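Local coordinates for putative vitamin-B12 independent methionine synthase family protein (Listeria monocytogenes, PDB 1YPX) that probably acts as a zinc-dependent methyltransferase of the cobalamin-independent methionine synthase family, passing a methyl group from a methyltetrahydrofolate to homocysteine, at residues V295-S301 with L328-C334; P6-V12 with Y183-D187; S139-Y145 with Y217-I221; I173-Y177 with P229-I234. One frame throughout, in Å; residues are numbered along the deposited sequence.

Contact 1. Residues V295-S301 with L328-C334; sequences VLGLITS and LRLSPQC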
loop_
_atom_site.group_PDB
_atom_site.type_symbol
_atom_site.label_atom_id
_atom_site.label_comp_id
_atom_site.label_asym_id
_atom_site.label_seq_id
_atom_site.Cartn_x
_atom_site.Cartn_y
_atom_site.Cartn_z
ATOM N N VAL A 295 5.434 -8.575 6.107
ATOM C CA VAL A 295 4.815 -8.007 7.282
ATOM C C VAL A 295 3.546 -8.789 7.584
ATOM O O VAL A 295 2.756 -9.079 6.680
ATOM C CB VAL A 295 4.492 -6.533 7.027
ATOM C CG1 VAL A 295 3.978 -5.863 8.295
ATOM C CG2 VAL A 295 5.740 -5.847 6.495
ATOM N N LEU A 296 3.376 -9.140 8.858
ATOM C CA LEU A 296 2.225 -9.902 9.349
ATOM C C LEU A 296 1.224 -8.952 10.011
ATOM O O LEU A 296 1.512 -8.367 11.057
ATOM C CB LEU A 296 2.698 -10.949 10.378
ATOM C CG LEU A 296 3.716 -12.017 9.938
ATOM C CD1 LEU A 296 4.390 -12.633 11.159
ATOM C CD2 LEU A 296 3.015 -13.086 9.115
ATOM N N GLY A 297 0.053 -8.796 9.403
ATOM C CA GLY A 297 -0.949 -7.905 9.957
ATOM C C GLY A 297 -1.795 -8.628 10.975
ATOM O O GLY A 297 -2.939 -8.993 10.697
ATOM N N LEU A 298 -1.231 -8.831 12.163
ATOM C CA LEU A 298 -1.918 -9.544 13.237
ATOM C C LEU A 298 -2.702 -8.657 14.192
ATOM O O LEU A 298 -3.351 -9.166 15.102
ATOM C CB LEU A 298 -0.904 -10.361 14.040
ATOM C CG LEU A 298 0.107 -11.140 13.199
ATOM C CD1 LEU A 298 1.007 -11.971 14.108
ATOM C CD2 LEU A 298 -0.632 -12.028 12.219
ATOM N N ILE A 299 -2.643 -7.342 14.004
ATOM C CA ILE A 299 -3.367 -6.425 14.893
ATOM C C ILE A 299 -4.668 -5.927 14.253
ATOM O O ILE A 299 -4.637 -5.204 13.256
ATOM C CB ILE A 299 -2.480 -5.193 15.302
ATOM C CG1 ILE A 299 -1.462 -5.575 16.394
ATOM C CG2 ILE A 299 -3.349 -4.084 15.886
ATOM C CD1 ILE A 299 -0.527 -6.720 16.054
ATOM N N THR A 300 -5.806 -6.323 14.826
ATOM C CA THR A 300 -7.119 -5.915 14.318
ATOM C C THR A 300 -7.183 -4.399 14.271
ATOM O O THR A 300 -6.996 -3.729 15.285
ATOM C CB THR A 300 -8.279 -6.422 15.220
ATOM O OG1 THR A 300 -8.114 -5.913 16.549
ATOM C CG2 THR A 300 -8.304 -7.944 15.264
ATOM N N SER A 301 -7.453 -3.868 13.088
ATOM C CA SER A 301 -7.523 -2.430 12.890
ATOM C C SER A 301 -8.948 -1.933 12.676
ATOM O O SER A 301 -9.167 -0.782 12.279
ATOM C CB SER A 301 -6.655 -2.043 11.692
ATOM O OG SER A 301 -6.999 -2.815 10.553
ATOM N N LEU A 328 10.810 -10.997 9.261
ATOM C CA LEU A 328 9.371 -10.872 9.434
ATOM C C LEU A 328 9.081 -9.539 10.117
ATOM O O LEU A 328 9.899 -9.021 10.890
ATOM C CB LEU A 328 8.814 -12.052 10.254
ATOM C CG LEU A 328 8.868 -13.463 9.632
ATOM C CD1 LEU A 328 8.264 -14.495 10.583
ATOM C CD2 LEU A 328 8.108 -13.474 8.313
ATOM N N ARG A 329 7.925 -8.969 9.796
ATOM C CA ARG A 329 7.510 -7.689 10.365
ATOM C C ARG A 329 6.083 -7.787 10.874
ATOM O O ARG A 329 5.357 -8.696 10.507
ATOM C CB ARG A 329 7.612 -6.568 9.322
ATOM C CG ARG A 329 9.010 -5.946 9.163
ATOM C CD ARG A 329 10.040 -6.954 8.754
ATOM N NE ARG A 329 11.373 -6.374 8.597
ATOM C CZ ARG A 329 12.503 -7.042 8.816
ATOM N NH1 ARG A 329 12.476 -8.304 9.209
ATOM N NH2 ARG A 329 13.668 -6.459 8.623
ATOM N N LEU A 330 5.706 -6.839 11.719
ATOM C CA LEU A 330 4.394 -6.790 12.323
ATOM C C LEU A 330 3.685 -5.496 11.931
ATOM O O LEU A 330 4.323 -4.515 11.537
ATOM C CB LEU A 330 4.562 -6.849 13.833
ATOM C CG LEU A 330 3.297 -6.811 14.686
ATOM C CD1 LEU A 330 2.461 -8.028 14.384
ATOM C CD2 LEU A 330 3.680 -6.758 16.165
ATOM N N SER A 331 2.364 -5.492 12.046
ATOM C CA SER A 331 1.585 -4.312 11.708
ATOM C C SER A 331 0.159 -4.670 11.927
ATOM O O SER A 331 -0.155 -5.818 12.205
ATOM C CB SER A 331 1.713 -3.985 10.235
ATOM O OG SER A 331 0.876 -4.856 9.493
ATOM N N PRO A 332 -0.734 -3.686 11.821
ATOM C CA PRO A 332 -2.140 -4.046 12.016
ATOM C C PRO A 332 -2.584 -4.672 10.682
ATOM O O PRO A 332 -1.887 -4.519 9.685
ATOM C CB PRO A 332 -2.804 -2.711 12.363
ATOM C CG PRO A 332 -1.893 -1.680 11.763
ATOM C CD PRO A 332 -0.513 -2.231 11.909
ATOM N N GLN A 333 -3.698 -5.404 10.672
ATOM C CA GLN A 333 -4.178 -6.087 9.462
ATOM C C GLN A 333 -4.343 -5.239 8.191
ATOM O O GLN A 333 -3.947 -5.669 7.107
ATOM C CB GLN A 333 -5.485 -6.846 9.765
ATOM C CG GLN A 333 -6.625 -5.965 10.270
ATOM C CD GLN A 333 -7.924 -6.726 10.499
ATOM O OE1 GLN A 333 -7.959 -7.722 11.226
ATOM N NE2 GLN A 333 -9.002 -6.247 9.884
ATOM N N CYS A 334 -4.935 -4.054 8.314
ATOM C CA CYS A 334 -5.121 -3.154 7.172
ATOM C C CYS A 334 -4.855 -1.730 7.651
ATOM O O CYS A 334 -4.346 -1.518 8.757
ATOM C CB CYS A 334 -6.554 -3.245 6.609
ATOM S SG CYS A 334 -6.826 -2.402 4.989
#
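Two parallel strands, 295-299 and 328-332, lie side by side, and their fit depends on one missing side chain. At G297 the chains press together, with G297 CA 3.2 Å from S331 O; a CB built on G297 would fall only 2.7 Å from Q333 CA, so with this backbone a side chain at 297 would collide. G297 is also the centre of an inverse gamma turn, which kinks the strand. Before the kink, the firm bond L296 N to R329 O (2.6 Å) holds the register; after it, Q333 N donates to I299 O (2.8 Å), and S301 OG receives C334 N at 3.3 Å. The bonds from S331 N and I299 N between them are weak. On one face the forked V295 fills a hollow, its CG1 3.5 Å from S331 OG and its CG2 3.5 Å from R329 CB; the small S331, its OG hydrogen-bonded to P332 O (2.8 Å), suits so tight a place. On the other, L330 CD1 fills a hollow between L296 O (3.5 Å), L298 CG (4.1 Å) and I299 CD1 (3.7 Å). C334 belongs to a possible, unconfirmed metal site. V295 and G297 bond to strand 268-272 and the loop after it, L296 and L298 lean on helix 310-322, and L330, I299 and P332 meet helix 347-364, the TIM-barrel layering of helices outside strands.

Contact 2. Residues P6-V12 with Y183-D187; sequences PFYADHV and YLQLD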
loop_
_atom_site.group_PDB
_atom_site.type_symbol
_atom_site.label_atom_id
_atom_site.label_comp_id
_atom_site.label_asym_id
_atom_site.label_seq_id
_atom_site.Cartn_x
_atom_site.Cartn_y
_atom_site.Cartn_z
ATOM N N PRO A 6 10.471 -2.443 5.055
ATOM C CA PRO A 6 9.441 -2.252 6.080
ATOM C C PRO A 6 10.057 -2.548 7.448
ATOM O O PRO A 6 10.827 -3.493 7.579
ATOM C CB PRO A 6 8.370 -3.263 5.678
ATOM C CG PRO A 6 9.161 -4.334 5.029
ATOM C CD PRO A 6 10.096 -3.553 4.163
ATOM N N PHE A 7 9.735 -1.731 8.449
ATOM C CA PHE A 7 10.283 -1.904 9.797
ATOM C C PHE A 7 9.493 -2.898 10.628
ATOM O O PHE A 7 8.317 -3.152 10.359
ATOM C CB PHE A 7 10.312 -0.561 10.537
ATOM C CG PHE A 7 10.661 0.594 9.661
ATOM C CD1 PHE A 7 9.661 1.342 9.051
ATOM C CD2 PHE A 7 11.992 0.884 9.372
ATOM C CE1 PHE A 7 9.979 2.354 8.162
ATOM C CE2 PHE A 7 12.328 1.897 8.480
ATOM C CZ PHE A 7 11.323 2.633 7.871
ATOM N N TYR A 8 10.141 -3.442 11.657
ATOM C CA TYR A 8 9.492 -4.406 12.540
ATOM C C TYR A 8 8.116 -3.915 12.963
ATOM O O TYR A 8 7.189 -4.711 13.080
ATOM C CB TYR A 8 10.362 -4.662 13.765
ATOM C CG TYR A 8 11.733 -5.191 13.424
ATOM C CD1 TYR A 8 11.891 -6.376 12.717
ATOM C CD2 TYR A 8 12.873 -4.511 13.821
ATOM C CE1 TYR A 8 13.158 -6.867 12.418
ATOM C CE2 TYR A 8 14.140 -4.989 13.528
ATOM C CZ TYR A 8 14.275 -6.163 12.830
ATOM O OH TYR A 8 15.532 -6.635 12.562
ATOM N N ALA A 9 7.995 -2.615 13.215
ATOM C CA ALA A 9 6.711 -2.013 13.571
ATOM C C ALA A 9 6.421 -1.059 12.423
ATOM O O ALA A 9 6.977 0.039 12.351
ATOM C CB ALA A 9 6.801 -1.251 14.878
ATOM N N ASP A 10 5.566 -1.498 11.510
ATOM C CA ASP A 10 5.227 -0.709 10.338
ATOM C C ASP A 10 3.702 -0.699 10.226
ATOM O O ASP A 10 3.018 -1.301 11.054
ATOM C CB ASP A 10 5.857 -1.368 9.113
ATOM C CG ASP A 10 6.267 -0.371 8.052
ATOM O OD1 ASP A 10 5.484 0.575 7.795
ATOM O OD2 ASP A 10 7.362 -0.545 7.470
ATOM N N HIS A 11 3.166 -0.010 9.220
ATOM C CA HIS A 11 1.719 0.035 9.032
ATOM C C HIS A 11 1.355 0.253 7.573
ATOM O O HIS A 11 2.116 0.867 6.826
ATOM C CB HIS A 11 1.094 1.117 9.922
ATOM C CG HIS A 11 1.520 2.515 9.595
ATOM N ND1 HIS A 11 0.683 3.422 8.979
ATOM C CD2 HIS A 11 2.673 3.178 9.845
ATOM C CE1 HIS A 11 1.302 4.584 8.870
ATOM N NE2 HIS A 11 2.513 4.463 9.388
ATOM N N VAL A 12 0.194 -0.264 7.167
ATOM C CA VAL A 12 -0.263 -0.161 5.782
ATOM C C VAL A 12 -0.209 1.262 5.235
ATOM O O VAL A 12 0.292 1.480 4.128
ATOM C CB VAL A 12 -1.697 -0.739 5.631
ATOM C CG1 VAL A 12 -2.245 -0.470 4.222
ATOM C CG2 VAL A 12 -1.666 -2.234 5.887
ATOM N N TYR A 183 10.393 4.788 -0.055
ATOM C CA TYR A 183 9.495 3.769 0.476
ATOM C C TYR A 183 8.110 3.939 -0.180
ATOM O O TYR A 183 7.302 4.783 0.240
ATOM C CB TYR A 183 9.421 3.912 2.006
ATOM C CG TYR A 183 8.753 2.777 2.755
ATOM C CD1 TYR A 183 8.666 2.793 4.144
ATOM C CD2 TYR A 183 8.130 1.738 2.082
ATOM C CE1 TYR A 183 7.961 1.808 4.841
ATOM C CE2 TYR A 183 7.423 0.751 2.764
ATOM C CZ TYR A 183 7.335 0.792 4.142
ATOM O OH TYR A 183 6.589 -0.148 4.818
ATOM N N LEU A 184 7.872 3.133 -1.218
ATOM C CA LEU A 184 6.623 3.133 -1.980
ATOM C C LEU A 184 5.871 1.808 -1.813
ATOM O O LEU A 184 6.463 0.731 -1.876
ATOM C CB LEU A 184 6.901 3.346 -3.478
ATOM C CG LEU A 184 5.670 3.744 -4.321
ATOM C CD1 LEU A 184 5.285 5.181 -3.970
ATOM C CD2 LEU A 184 5.967 3.633 -5.819
ATOM N N GLN A 185 4.561 1.896 -1.629
ATOM C CA GLN A 185 3.739 0.719 -1.438
ATOM C C GLN A 185 2.590 0.596 -2.446
ATOM O O GLN A 185 1.833 1.549 -2.685
ATOM C CB GLN A 185 3.189 0.712 -0.014
ATOM C CG GLN A 185 2.086 -0.303 0.205
ATOM C CD GLN A 185 1.982 -0.731 1.647
ATOM O OE1 GLN A 185 2.958 -1.205 2.228
ATOM N NE2 GLN A 185 0.801 -0.569 2.234
ATOM N N LEU A 186 2.471 -0.592 -3.030
ATOM C CA LEU A 186 1.429 -0.892 -4.007
ATOM C C LEU A 186 0.264 -1.593 -3.311
ATOM O O LEU A 186 0.422 -2.689 -2.775
ATOM C CB LEU A 186 1.998 -1.791 -5.109
ATOM C CG LEU A 186 2.623 -1.160 -6.378
ATOM C CD1 LEU A 186 3.174 0.238 -6.104
ATOM C CD2 LEU A 186 3.724 -2.071 -6.900
ATOM N N ASP A 187 -0.899 -0.951 -3.307
ATOM C CA ASP A 187 -2.074 -1.542 -2.691
ATOM C C ASP A 187 -2.800 -2.346 -3.755
ATOM O O ASP A 187 -3.340 -1.802 -4.710
ATOM C CB ASP A 187 -2.964 -0.453 -2.088
ATOM C CG ASP A 187 -2.451 0.021 -0.734
ATOM O OD1 ASP A 187 -1.229 -0.104 -0.476
ATOM O OD2 ASP A 187 -3.258 0.525 0.082
#
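P6 opens the segment by laying its ring against the tip of a tyrosine, with P6 CB 3.7 Å from Y183 OH; a compact apolar residue fits well beside that hydroxyl. Next, F7 CE1 lies 3.9 Å from Y183 CE1, while the backbone turns to polar work: F7 N donates to D10 OD2 at 2.8 Å. Y8 and A9 carry the chain around a bend away from strand 183-187; Y8 and D10 each share a backbone hydrogen bond with L330. D10 then points back toward the strand. Its OD2 also accepts the hydroxyl proton of Y183, Y183 OH to D10 OD2 being 2.8 Å, and D10 OD1 receives H11 N at 2.8 Å, so the short side chain of D10 gathers several donors. V12 ends the walk next to Q185, with V12 CG1 3.6 Å from Q185 NE2; V12 O comes within 2.8 Å of Q185 NE2, but at too poor an angle for a hydrogen bond, and that nitrogen bonds weakly to D187 OD1 (3.4 Å). Q185 OE1 is bonded to T235 and K134. Y183 and Q185 thus line the inside of the TIM-type barrel. With S60 OG as a further donor, the charge of the buried D10 is met mainly by neutral groups: Y183 OH gives its proton to D10 and accepts one from K134, whose own ion pair with D10 OD1 is long and weak.

Contact 3. Residues S139-Y145 with Y217-I221; sequences SPAMLHY and YKNLI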
loop_
_atom_site.group_PDB
_atom_site.type_symbol
_atom_site.label_atom_id
_atom_site.label_comp_id
_atom_site.label_asym_id
_atom_site.label_seq_id
_atom_site.Cartn_x
_atom_site.Cartn_y
_atom_site.Cartn_z
ATOM N N SER A 139 -1.842 -0.686 -7.121
ATOM C CA SER A 139 -1.026 -1.554 -7.942
ATOM C C SER A 139 -1.418 -1.366 -9.404
ATOM O O SER A 139 -2.575 -1.122 -9.715
ATOM C CB SER A 139 -1.281 -3.001 -7.523
ATOM O OG SER A 139 -0.575 -3.911 -8.340
ATOM N N PRO A 140 -0.460 -1.474 -10.326
ATOM C CA PRO A 140 -0.874 -1.290 -11.719
ATOM C C PRO A 140 -1.963 -2.285 -12.152
ATOM O O PRO A 140 -2.791 -1.968 -12.997
ATOM C CB PRO A 140 0.438 -1.458 -12.492
ATOM C CG PRO A 140 1.210 -2.403 -11.652
ATOM C CD PRO A 140 0.944 -1.905 -10.242
ATOM N N ALA A 141 -1.971 -3.471 -11.548
ATOM C CA ALA A 141 -2.956 -4.491 -11.882
ATOM C C ALA A 141 -4.343 -4.076 -11.418
ATOM O O ALA A 141 -5.337 -4.724 -11.745
ATOM C CB ALA A 141 -2.574 -5.826 -11.246
HETATM N N MSE A 142 -4.404 -3.002 -10.642
HETATM C CA MSE A 142 -5.678 -2.503 -10.144
HETATM C C MSE A 142 -6.439 -1.774 -11.253
HETATM O O MSE A 142 -7.670 -1.696 -11.225
HETATM C CB MSE A 142 -5.447 -1.577 -8.945
HETATM C CG MSE A 142 -5.215 -2.324 -7.639
HETATM SE SE MSE A 142 -6.879 -2.847 -6.742
HETATM C CE MSE A 142 -7.451 -4.311 -7.863
ATOM N N LEU A 143 -5.700 -1.259 -12.235
ATOM C CA LEU A 143 -6.296 -0.548 -13.365
ATOM C C LEU A 143 -6.835 -1.549 -14.365
ATOM O O LEU A 143 -7.904 -1.357 -14.945
ATOM C CB LEU A 143 -5.260 0.338 -14.067
ATOM C CG LEU A 143 -5.764 1.129 -15.278
ATOM C CD1 LEU A 143 -6.983 1.927 -14.892
ATOM C CD2 LEU A 143 -4.684 2.047 -15.785
ATOM N N HIS A 144 -6.071 -2.612 -14.570
ATOM C CA HIS A 144 -6.456 -3.662 -15.495
ATOM C C HIS A 144 -7.833 -4.203 -15.139
ATOM O O HIS A 144 -8.701 -4.321 -16.002
ATOM C CB HIS A 144 -5.417 -4.783 -15.454
ATOM C CG HIS A 144 -5.769 -5.973 -16.291
ATOM N ND1 HIS A 144 -6.710 -6.904 -15.905
ATOM C CD2 HIS A 144 -5.280 -6.401 -17.479
ATOM C CE1 HIS A 144 -6.782 -7.858 -16.817
ATOM N NE2 HIS A 144 -5.924 -7.577 -17.782
ATOM N N TYR A 145 -8.032 -4.513 -13.863
ATOM C CA TYR A 145 -9.303 -5.052 -13.416
ATOM C C TYR A 145 -10.412 -4.019 -13.321
ATOM O O TYR A 145 -11.272 -3.945 -14.197
ATOM C CB TYR A 145 -9.144 -5.755 -12.063
ATOM C CG TYR A 145 -10.444 -6.305 -11.501
ATOM C CD1 TYR A 145 -11.332 -7.030 -12.307
ATOM C CD2 TYR A 145 -10.782 -6.112 -10.158
ATOM C CE1 TYR A 145 -12.531 -7.550 -11.790
ATOM C CE2 TYR A 145 -11.974 -6.628 -9.632
ATOM C CZ TYR A 145 -12.840 -7.344 -10.451
ATOM O OH TYR A 145 -14.008 -7.850 -9.925
ATOM N N TYR A 217 -0.695 -10.284 -14.283
ATOM C CA TYR A 217 -0.356 -9.430 -13.141
ATOM C C TYR A 217 1.099 -9.542 -12.693
ATOM O O TYR A 217 1.787 -8.531 -12.560
ATOM C CB TYR A 217 -1.271 -9.745 -11.954
ATOM C CG TYR A 217 -2.720 -9.362 -12.167
ATOM C CD1 TYR A 217 -3.670 -9.583 -11.171
ATOM C CD2 TYR A 217 -3.139 -8.753 -13.356
ATOM C CE1 TYR A 217 -5.000 -9.204 -11.347
ATOM C CE2 TYR A 217 -4.465 -8.369 -13.544
ATOM C CZ TYR A 217 -5.390 -8.597 -12.532
ATOM O OH TYR A 217 -6.696 -8.196 -12.692
ATOM N N LYS A 218 1.571 -10.762 -12.454
ATOM C CA LYS A 218 2.957 -10.956 -12.028
ATOM C C LYS A 218 3.917 -10.291 -13.010
ATOM O O LYS A 218 4.888 -9.647 -12.606
ATOM C CB LYS A 218 3.298 -12.444 -11.927
ATOM C CG LYS A 218 4.787 -12.710 -11.725
ATOM C CD LYS A 218 5.228 -13.969 -12.461
ATOM C CE LYS A 218 5.079 -13.817 -13.982
ATOM N NZ LYS A 218 5.237 -15.113 -14.734
ATOM N N ASN A 219 3.649 -10.452 -14.298
ATOM C CA ASN A 219 4.495 -9.854 -15.320
ATOM C C ASN A 219 4.276 -8.349 -15.390
ATOM O O ASN A 219 5.200 -7.590 -15.677
ATOM C CB ASN A 219 4.198 -10.489 -16.679
ATOM C CG ASN A 219 4.514 -11.973 -16.710
ATOM O OD1 ASN A 219 5.672 -12.373 -16.600
ATOM N ND2 ASN A 219 3.482 -12.796 -16.852
ATOM N N LEU A 220 3.046 -7.924 -15.127
ATOM C CA LEU A 220 2.706 -6.503 -15.143
ATOM C C LEU A 220 3.445 -5.767 -14.028
ATOM O O LEU A 220 4.041 -4.707 -14.253
ATOM C CB LEU A 220 1.199 -6.321 -14.961
ATOM C CG LEU A 220 0.719 -4.882 -14.775
ATOM C CD1 LEU A 220 1.180 -4.011 -15.940
ATOM C CD2 LEU A 220 -0.801 -4.869 -14.667
ATOM N N ILE A 221 3.399 -6.355 -12.830
ATOM C CA ILE A 221 4.038 -5.798 -11.651
ATOM C C ILE A 221 5.549 -5.760 -11.802
ATOM O O ILE A 221 6.172 -4.708 -11.643
ATOM C CB ILE A 221 3.759 -6.631 -10.390
ATOM C CG1 ILE A 221 2.256 -6.879 -10.214
ATOM C CG2 ILE A 221 4.392 -5.955 -9.193
ATOM C CD1 ILE A 221 1.397 -5.660 -10.356
#
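At the C-terminal ends of the strands of the TIM-type barrel, the short helix 141-146, which follows strand 132-138, packs against helix 213-224, which precedes strand 233-238. The two segment axes come within 10.6 Å at 133°, so these two segments run obliquely antiparallel. Y217 gives up the most surface to this contact. Its broad ring offers one face to the methyl of A141: A141 CB lies 3.7 Å from the ring centroid and only 13° off the normal, a clear CH-pi contact. A141 suits this place because a small methyl lets the backbone come near; its CA is just 3.5 Å from L220 CD2, and the CA atoms of A141 and Y217 are 5.7 Å apart. P140, next in burial, lies where the chain turns into helical geometry and its missing amide proton costs little; it presents its ring as a compact, rigid apolar wedge: P140 CG lies 4.0 Å from L220 CG and 3.5 Å from I221 CD1. The end of I221 reaches beyond this to S139, whose hydroxyl is bonded to D188 at the end of strand 183-188. At the outer margin Y217 meets two more residues. Its ring edge is directed at the face of H144 in an offset edge-to-face pair, with centroids 5.3 Å apart and planes at 83°, and the Y217 hydroxyl oxygen OH rests 3.5 Å from Y145 CB.

Contact 4. Residues I173-Y177 with P229-I234; sequences IQAFY and PADMVI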
loop_
_atom_site.group_PDB
_atom_site.type_symbol
_atom_site.label_atom_id
_atom_site.label_comp_id
_atom_site.label_asym_id
_atom_site.label_seq_id
_atom_site.Cartn_x
_atom_site.Cartn_y
_atom_site.Cartn_z
ATOM N N ILE A 173 7.039 5.771 -10.769
ATOM C CA ILE A 173 7.965 5.473 -9.698
ATOM C C ILE A 173 9.168 6.407 -9.737
ATOM O O ILE A 173 9.594 6.935 -8.713
ATOM C CB ILE A 173 8.445 4.021 -9.797
ATOM C CG1 ILE A 173 7.273 3.077 -9.570
ATOM C CG2 ILE A 173 9.528 3.775 -8.799
ATOM C CD1 ILE A 173 7.616 1.631 -9.738
ATOM N N GLN A 174 9.711 6.604 -10.931
ATOM C CA GLN A 174 10.860 7.466 -11.096
ATOM C C GLN A 174 10.512 8.871 -10.602
ATOM O O GLN A 174 11.298 9.508 -9.883
ATOM C CB GLN A 174 11.279 7.497 -12.571
ATOM C CG GLN A 174 12.704 7.970 -12.815
ATOM C CD GLN A 174 13.734 7.143 -12.064
ATOM O OE1 GLN A 174 13.783 5.913 -12.197
ATOM N NE2 GLN A 174 14.565 7.811 -11.268
ATOM N N ALA A 175 9.328 9.357 -10.960
ATOM C CA ALA A 175 8.925 10.692 -10.526
ATOM C C ALA A 175 8.855 10.779 -9.006
ATOM O O ALA A 175 9.194 11.816 -8.439
ATOM C CB ALA A 175 7.582 11.068 -11.141
ATOM N N PHE A 176 8.412 9.695 -8.354
ATOM C CA PHE A 176 8.327 9.640 -6.881
ATOM C C PHE A 176 9.730 9.578 -6.301
ATOM O O PHE A 176 10.047 10.256 -5.319
ATOM C CB PHE A 176 7.551 8.402 -6.400
ATOM C CG PHE A 176 6.078 8.636 -6.236
ATOM C CD1 PHE A 176 5.595 9.501 -5.268
ATOM C CD2 PHE A 176 5.167 8.007 -7.064
ATOM C CE1 PHE A 176 4.228 9.727 -5.128
ATOM C CE2 PHE A 176 3.804 8.233 -6.929
ATOM C CZ PHE A 176 3.338 9.093 -5.965
ATOM N N TYR A 177 10.573 8.750 -6.908
ATOM C CA TYR A 177 11.937 8.632 -6.431
ATOM C C TYR A 177 12.580 10.007 -6.480
ATOM O O TYR A 177 13.057 10.510 -5.469
ATOM C CB TYR A 177 12.736 7.664 -7.293
ATOM C CG TYR A 177 14.144 7.495 -6.801
ATOM C CD1 TYR A 177 14.451 6.590 -5.792
ATOM C CD2 TYR A 177 15.174 8.262 -7.330
ATOM C CE1 TYR A 177 15.760 6.452 -5.324
ATOM C CE2 TYR A 177 16.476 8.132 -6.871
ATOM C CZ TYR A 177 16.765 7.229 -5.874
ATOM O OH TYR A 177 18.069 7.118 -5.437
ATOM N N PRO A 229 15.149 1.754 -8.318
ATOM C CA PRO A 229 16.442 2.133 -7.751
ATOM C C PRO A 229 16.833 1.211 -6.598
ATOM O O PRO A 229 15.976 0.655 -5.902
ATOM C CB PRO A 229 16.204 3.563 -7.269
ATOM C CG PRO A 229 15.216 4.075 -8.236
ATOM C CD PRO A 229 14.254 2.921 -8.399
ATOM N N ALA A 230 18.134 1.076 -6.388
ATOM C CA ALA A 230 18.670 0.225 -5.337
ATOM C C ALA A 230 18.269 0.628 -3.908
ATOM O O ALA A 230 18.004 -0.238 -3.073
ATOM C CB ALA A 230 20.185 0.181 -5.458
ATOM N N ASP A 231 18.230 1.928 -3.626
ATOM C CA ASP A 231 17.885 2.416 -2.281
ATOM C C ASP A 231 16.398 2.655 -2.042
ATOM O O ASP A 231 16.010 3.176 -0.995
ATOM C CB ASP A 231 18.618 3.722 -1.979
ATOM C CG ASP A 231 18.271 4.818 -2.965
ATOM O OD1 ASP A 231 18.496 6.014 -2.658
ATOM O OD2 ASP A 231 17.777 4.477 -4.060
HETATM N N MSE A 232 15.565 2.308 -3.012
HETATM C CA MSE A 232 14.139 2.498 -2.837
HETATM C C MSE A 232 13.486 1.165 -2.492
HETATM O O MSE A 232 13.812 0.129 -3.077
HETATM C CB MSE A 232 13.511 3.087 -4.100
HETATM C CG MSE A 232 12.018 3.366 -3.953
HETATM SE SE MSE A 232 11.162 3.994 -5.590
HETATM C CE MSE A 232 11.543 2.455 -6.664
ATOM N N VAL A 233 12.572 1.193 -1.527
ATOM C CA VAL A 233 11.868 -0.015 -1.098
ATOM C C VAL A 233 10.457 0.003 -1.698
ATOM O O VAL A 233 9.770 1.025 -1.690
ATOM C CB VAL A 233 11.794 -0.079 0.463
ATOM C CG1 VAL A 233 11.061 -1.338 0.915
ATOM C CG2 VAL A 233 13.192 -0.047 1.061
ATOM N N ILE A 234 10.034 -1.124 -2.253
ATOM C CA ILE A 234 8.699 -1.199 -2.811
ATOM C C ILE A 234 7.951 -2.368 -2.212
ATOM O O ILE A 234 8.161 -3.517 -2.585
ATOM C CB ILE A 234 8.711 -1.322 -4.337
ATOM C CG1 ILE A 234 9.226 0.002 -4.940
ATOM C CG2 ILE A 234 7.297 -1.676 -4.837
ATOM C CD1 ILE A 234 9.044 0.164 -6.462
#
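Three apolar side chains form the inner part of this contact. I173, pointing from its helix, drives CG2 to 3.2 Å from CE of the selenomethionine M232, a very close approach, while its CD1 lies 3.9 Å from I234 CD1. A beta-branched residue such as I234 is at home in a strand, and the long, flexible M232 can reach across to the helix, filling the space with its terminal methyl. One helical turn farther on, Y177 takes over: its CD1 is 4.0 Å from M232 CB, near the plane of the ring, and the ring face is covered by P229. There P229 CG sits 3.8 Å from the Y177 ring centroid, 20° off the normal, in a CH-pi contact that suits the compact, rigid pyrrolidine, whose C-H bonds meet the ring face. In the beta/alpha-barrel framework, helix 158-178 leads into strand 183-188, and segment 229-234 brings the chain into the next strand, 233-238; the helix therefore packs on the connection entering the neighbouring strand. That connection contains a type I beta turn from P229 to M232, with D231 at its third position. Toward the surface the character changes. The hydroxyl of Y177 donates to the carboxylate of D231, with Y177 OH 3.0 Å from both OD1 and OD2. R182 forms a salt bridge with D231 and a cation-pi contact with the Y177 ring.

Contact 2 is the hub. It touches contact 1 through L330 N and Y8 O (2.9 Å) and through R329 NE and P6 O (3.1 Å), contact 4 through L184 N and V233 O (2.9 Å), and contact 3 through D187 O and S139 N (3.0 Å). Segment 6-12 thereby runs beside strand 328-332 at one margin of the sheet, while strand 183-188 neighbours strand 233-238. Contacts 1 and 3 lie on opposite sides of the chain's centre, about 24 Å apart between centres. C334 of contact 1, with H237 and C239, faces a vacant point that could be an empty zinc site; Q185 of contact 2 touches this group.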